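Local coordinates for FYVE, RhoGEF and PH domain-containing protein 5 (Homo sapiens, PDB 3MPX) that activates the small GTPase CDC42 by exchanging its bound GDP for GTP, and mediates the VEGF-induced activation of CDC42, at residues F48-D57 / R69-P80. Sequence-based numbering, arbitrary orientation.
Sequences FHGAVMRALD and REELRQGLSELP
Leu76 is a knob in a hole formed by Phe48, His49, Val52 and Leu56. Its CD1 meets Val52 CG1 at 3.7 Å, and CD2 lies against the Phe48 ring. Leu79 CD1 reaches the edge of that ring, 3.6 Å from Phe48 CD2. Leu56 makes the reciprocal knob, among Arg69, Leu72, Arg73 and Leu76. Its CD1 touches Leu72 CB, while CD2 packs on Arg69 CG. This is the tight, apolar side.

His49 borders it. Helix 66-98 is kinked here: Pro80 has no N-H for Leu76 O one turn back, and His49 ND1 bonds that carbonyl instead (3.0 Å). The bond lies near the imidazole plane but above the carbonyl plane. Pro80 CG covers one imidazole face in a CH-pi contact; CG of Met53, present as selenomethionine, covers the opposite face.

The solvent side is looser. Met53 CE comes only to 4.1 Å of Arg73 NE. Arg73, extended from CG to NE, lays a guanidinium face on Leu56 CB. Its NH2 forms a salt bridge to OD1 of exposed Asp57 (3.2 Å, anti side); NH1 makes another with Glu70 OE1, and Asp60 a third with NH2. A leucine at Arg73 would probably leave Asp57 and Glu70 without their shared cationic partner.

Segments 48-57 and 69-80 run at 148°, roughly antiparallel, and join helices 21-59 and 66-98 of the DH domain. Leu134, Leu144 and Leu166 of helices 117-138, 142-152 and 162-184 pack against the apolar side.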
loop_
_atom_site.group_PDB
_atom_site.type_symbol
_atom_site.label_atom_id
_atom_site.label_comp_id
_atom_site.label_asym_id
_atom_site.label_seq_id
_atom_site.Cartn_x
_atom_site.Cartn_y
_atom_site.Cartn_z
ATOM N N PHE A 48 7.841 -19.557 -1.272
ATOM C CA PHE A 48 7.012 -19.526 -0.083
ATOM C C PHE A 48 5.971 -20.636 -0.147
ATOM O O PHE A 48 6.090 -21.585 0.616
ATOM C CB PHE A 48 6.398 -18.141 0.154
ATOM C CG PHE A 48 5.459 -18.064 1.335
ATOM C CD1 PHE A 48 5.945 -18.094 2.634
ATOM C CD2 PHE A 48 4.092 -17.946 1.145
ATOM C CE1 PHE A 48 5.079 -18.009 3.717
ATOM C CE2 PHE A 48 3.228 -17.854 2.230
ATOM C CZ PHE A 48 3.725 -17.888 3.511
ATOM N N HIS A 49 4.998 -20.557 -1.066
ATOM C CA HIS A 49 3.970 -21.577 -1.189
ATOM C C HIS A 49 4.614 -22.972 -1.379
ATOM O O HIS A 49 4.376 -23.859 -0.550
ATOM C CB HIS A 49 2.988 -21.207 -2.312
ATOM C CG HIS A 49 2.116 -22.331 -2.777
ATOM N ND1 HIS A 49 0.792 -22.412 -2.407
ATOM C CD2 HIS A 49 2.405 -23.366 -3.602
ATOM C CE1 HIS A 49 0.322 -23.503 -2.985
ATOM N NE2 HIS A 49 1.265 -24.122 -3.699
ATOM N N GLY A 50 5.447 -23.132 -2.416
ATOM C CA GLY A 50 6.129 -24.384 -2.724
ATOM C C GLY A 50 6.879 -24.998 -1.552
ATOM O O GLY A 50 6.668 -26.170 -1.229
ATOM N N ALA A 51 7.730 -24.193 -0.871
ATOM C CA ALA A 51 8.526 -24.645 0.276
ATOM C C ALA A 51 7.664 -25.016 1.489
ATOM O O ALA A 51 7.999 -25.959 2.211
ATOM C CB ALA A 51 9.548 -23.588 0.655
ATOM N N VAL A 52 6.554 -24.288 1.700
ATOM C CA VAL A 52 5.639 -24.556 2.809
ATOM C C VAL A 52 4.788 -25.801 2.481
ATOM O O VAL A 52 4.626 -26.658 3.354
ATOM C CB VAL A 52 4.810 -23.319 3.212
ATOM C CG1 VAL A 52 3.976 -23.600 4.450
ATOM C CG2 VAL A 52 5.724 -22.118 3.460
HETATM N N MSE A 53 4.325 -25.944 1.214
HETATM C CA MSE A 53 3.576 -27.133 0.784
HETATM C C MSE A 53 4.451 -28.385 0.996
HETATM O O MSE A 53 3.996 -29.338 1.637
HETATM C CB MSE A 53 3.089 -27.022 -0.668
HETATM C CG MSE A 53 1.957 -26.006 -0.860
HETATM SE SE MSE A 53 0.431 -26.143 0.397
HETATM C CE MSE A 53 -0.557 -27.574 -0.531
ATOM N N ARG A 54 5.737 -28.322 0.559
ATOM C CA ARG A 54 6.733 -29.386 0.730
ATOM C C ARG A 54 6.873 -29.747 2.213
ATOM O O ARG A 54 6.779 -30.929 2.554
ATOM C CB ARG A 54 8.105 -28.987 0.140
ATOM C CG ARG A 54 8.245 -29.234 -1.350
ATOM C CD ARG A 54 9.635 -28.883 -1.848
ATOM N NE ARG A 54 9.714 -27.504 -2.334
ATOM C CZ ARG A 54 10.671 -26.638 -2.008
ATOM N NH1 ARG A 54 10.658 -25.408 -2.506
ATOM N NH2 ARG A 54 11.651 -26.995 -1.179
ATOM N N ALA A 55 7.027 -28.739 3.093
ATOM C CA ALA A 55 7.137 -28.970 4.537
ATOM C C ALA A 55 5.867 -29.617 5.094
ATOM O O ALA A 55 5.963 -30.703 5.659
ATOM C CB ALA A 55 7.438 -27.668 5.270
ATOM N N LEU A 56 4.680 -28.975 4.909
ATOM C CA LEU A 56 3.378 -29.454 5.406
ATOM C C LEU A 56 3.085 -30.894 4.960
ATOM O O LEU A 56 2.618 -31.680 5.785
ATOM C CB LEU A 56 2.219 -28.495 5.044
ATOM C CG LEU A 56 2.224 -27.079 5.673
ATOM C CD1 LEU A 56 1.071 -26.238 5.143
ATOM C CD2 LEU A 56 2.175 -27.127 7.186
ATOM N N ASP A 57 3.449 -31.263 3.697
ATOM C CA ASP A 57 3.331 -32.633 3.160
ATOM C C ASP A 57 4.146 -33.631 4.001
ATOM O O ASP A 57 3.681 -34.761 4.200
ATOM C CB ASP A 57 3.774 -32.723 1.688
ATOM C CG ASP A 57 2.845 -32.100 0.648
ATOM O OD1 ASP A 57 1.631 -31.933 0.942
ATOM O OD2 ASP A 57 3.325 -31.795 -0.470
ATOM N N ARG A 69 -2.443 -27.068 10.066
ATOM C CA ARG A 69 -1.945 -27.417 8.734
ATOM C C ARG A 69 -3.042 -27.228 7.662
ATOM O O ARG A 69 -2.782 -26.645 6.601
ATOM C CB ARG A 69 -1.493 -28.882 8.707
ATOM C CG ARG A 69 -0.131 -29.187 9.334
ATOM C CD ARG A 69 0.520 -30.410 8.669
ATOM N NE ARG A 69 -0.417 -31.534 8.508
ATOM C CZ ARG A 69 -0.637 -32.471 9.425
ATOM N NH1 ARG A 69 0.034 -32.459 10.569
ATOM N NH2 ARG A 69 -1.528 -33.430 9.204
ATOM N N GLU A 70 -4.271 -27.725 7.944
ATOM C CA GLU A 70 -5.380 -27.648 6.986
ATOM C C GLU A 70 -5.784 -26.213 6.682
ATOM O O GLU A 70 -6.061 -25.885 5.526
ATOM C CB GLU A 70 -6.583 -28.491 7.433
ATOM C CG GLU A 70 -6.350 -29.989 7.322
ATOM C CD GLU A 70 -5.755 -30.500 6.025
ATOM O OE1 GLU A 70 -4.690 -31.159 6.077
ATOM O OE2 GLU A 70 -6.345 -30.230 4.955
ATOM N N GLU A 71 -5.769 -25.362 7.716
ATOM C CA GLU A 71 -6.052 -23.943 7.616
ATOM C C GLU A 71 -4.906 -23.267 6.879
ATOM O O GLU A 71 -5.177 -22.514 5.943
ATOM C CB GLU A 71 -6.329 -23.345 8.994
ATOM C CG GLU A 71 -7.751 -23.633 9.475
ATOM C CD GLU A 71 -8.187 -23.130 10.841
ATOM O OE1 GLU A 71 -7.543 -22.210 11.398
ATOM O OE2 GLU A 71 -9.210 -23.651 11.342
ATOM N N LEU A 72 -3.632 -23.631 7.185
ATOM C CA LEU A 72 -2.478 -23.117 6.432
ATOM C C LEU A 72 -2.607 -23.448 4.930
ATOM O O LEU A 72 -2.463 -22.562 4.084
ATOM C CB LEU A 72 -1.179 -23.704 6.959
ATOM C CG LEU A 72 -0.544 -22.965 8.100
ATOM C CD1 LEU A 72 0.333 -23.899 8.919
ATOM C CD2 LEU A 72 0.204 -21.731 7.611
ATOM N N ARG A 73 -2.938 -24.714 4.617
ATOM C CA ARG A 73 -3.132 -25.194 3.255
ATOM C C ARG A 73 -4.231 -24.426 2.480
ATOM O O ARG A 73 -4.066 -24.188 1.275
ATOM C CB ARG A 73 -3.455 -26.693 3.277
ATOM C CG ARG A 73 -2.230 -27.565 3.375
ATOM C CD ARG A 73 -2.531 -28.950 2.889
ATOM N NE ARG A 73 -1.336 -29.795 2.866
ATOM C CZ ARG A 73 -1.006 -30.641 3.833
ATOM N NH1 ARG A 73 -1.757 -30.739 4.925
ATOM N NH2 ARG A 73 0.082 -31.388 3.723
ATOM N N GLN A 74 -5.341 -24.047 3.168
ATOM C CA GLN A 74 -6.472 -23.337 2.553
ATOM C C GLN A 74 -6.074 -21.907 2.167
ATOM O O GLN A 74 -6.198 -21.551 1.007
ATOM C CB GLN A 74 -7.729 -23.387 3.459
ATOM C CG GLN A 74 -9.091 -23.234 2.754
ATOM C CD GLN A 74 -9.243 -23.867 1.376
ATOM O OE1 GLN A 74 -9.390 -23.172 0.369
ATOM N NE2 GLN A 74 -9.222 -25.190 1.285
ATOM N N GLY A 75 -5.520 -21.153 3.120
ATOM C CA GLY A 75 -5.022 -19.794 2.935
ATOM C C GLY A 75 -3.903 -19.734 1.920
ATOM O O GLY A 75 -3.845 -18.803 1.119
ATOM N N LEU A 76 -3.035 -20.750 1.902
ATOM C CA LEU A 76 -1.925 -20.831 0.937
ATOM C C LEU A 76 -2.381 -21.218 -0.460
ATOM O O LEU A 76 -1.642 -20.966 -1.395
ATOM C CB LEU A 76 -0.833 -21.814 1.408
ATOM C CG LEU A 76 0.130 -21.267 2.460
ATOM C CD1 LEU A 76 0.646 -22.354 3.336
ATOM C CD2 LEU A 76 1.266 -20.554 1.824
ATOM N N SER A 77 -3.597 -21.806 -0.612
ATOM C CA SER A 77 -4.111 -22.236 -1.920
ATOM C C SER A 77 -4.447 -21.059 -2.841
ATOM O O SER A 77 -4.470 -21.208 -4.067
ATOM C CB SER A 77 -5.318 -23.150 -1.759
ATOM O OG SER A 77 -6.447 -22.407 -1.342
ATOM N N GLU A 78 -4.691 -19.895 -2.240
ATOM C CA GLU A 78 -5.036 -18.655 -2.906
ATOM C C GLU A 78 -3.884 -18.055 -3.702
ATOM O O GLU A 78 -4.131 -17.439 -4.739
ATOM C CB GLU A 78 -5.554 -17.654 -1.872
ATOM C CG GLU A 78 -6.904 -18.035 -1.274
ATOM C CD GLU A 78 -7.967 -18.481 -2.268
ATOM O OE1 GLU A 78 -8.638 -19.506 -1.997
ATOM O OE2 GLU A 78 -8.118 -17.824 -3.325
ATOM N N LEU A 79 -2.630 -18.270 -3.250
ATOM C CA LEU A 79 -1.429 -17.723 -3.892
ATOM C C LEU A 79 -1.291 -18.158 -5.349
ATOM O O LEU A 79 -1.218 -17.247 -6.174
ATOM C CB LEU A 79 -0.142 -17.988 -3.095
ATOM C CG LEU A 79 -0.092 -17.503 -1.624
ATOM C CD1 LEU A 79 1.291 -17.748 -1.031
ATOM C CD2 LEU A 79 -0.459 -16.016 -1.488
ATOM N N PRO A 80 -1.350 -19.482 -5.714
ATOM C CA PRO A 80 -1.276 -19.869 -7.149
ATOM C C PRO A 80 -2.421 -19.315 -8.018
ATOM O O PRO A 80 -2.195 -18.919 -9.169
ATOM C CB PRO A 80 -1.317 -21.395 -7.108
ATOM C CG PRO A 80 -0.946 -21.773 -5.745
ATOM C CD PRO A 80 -1.424 -20.684 -4.853
#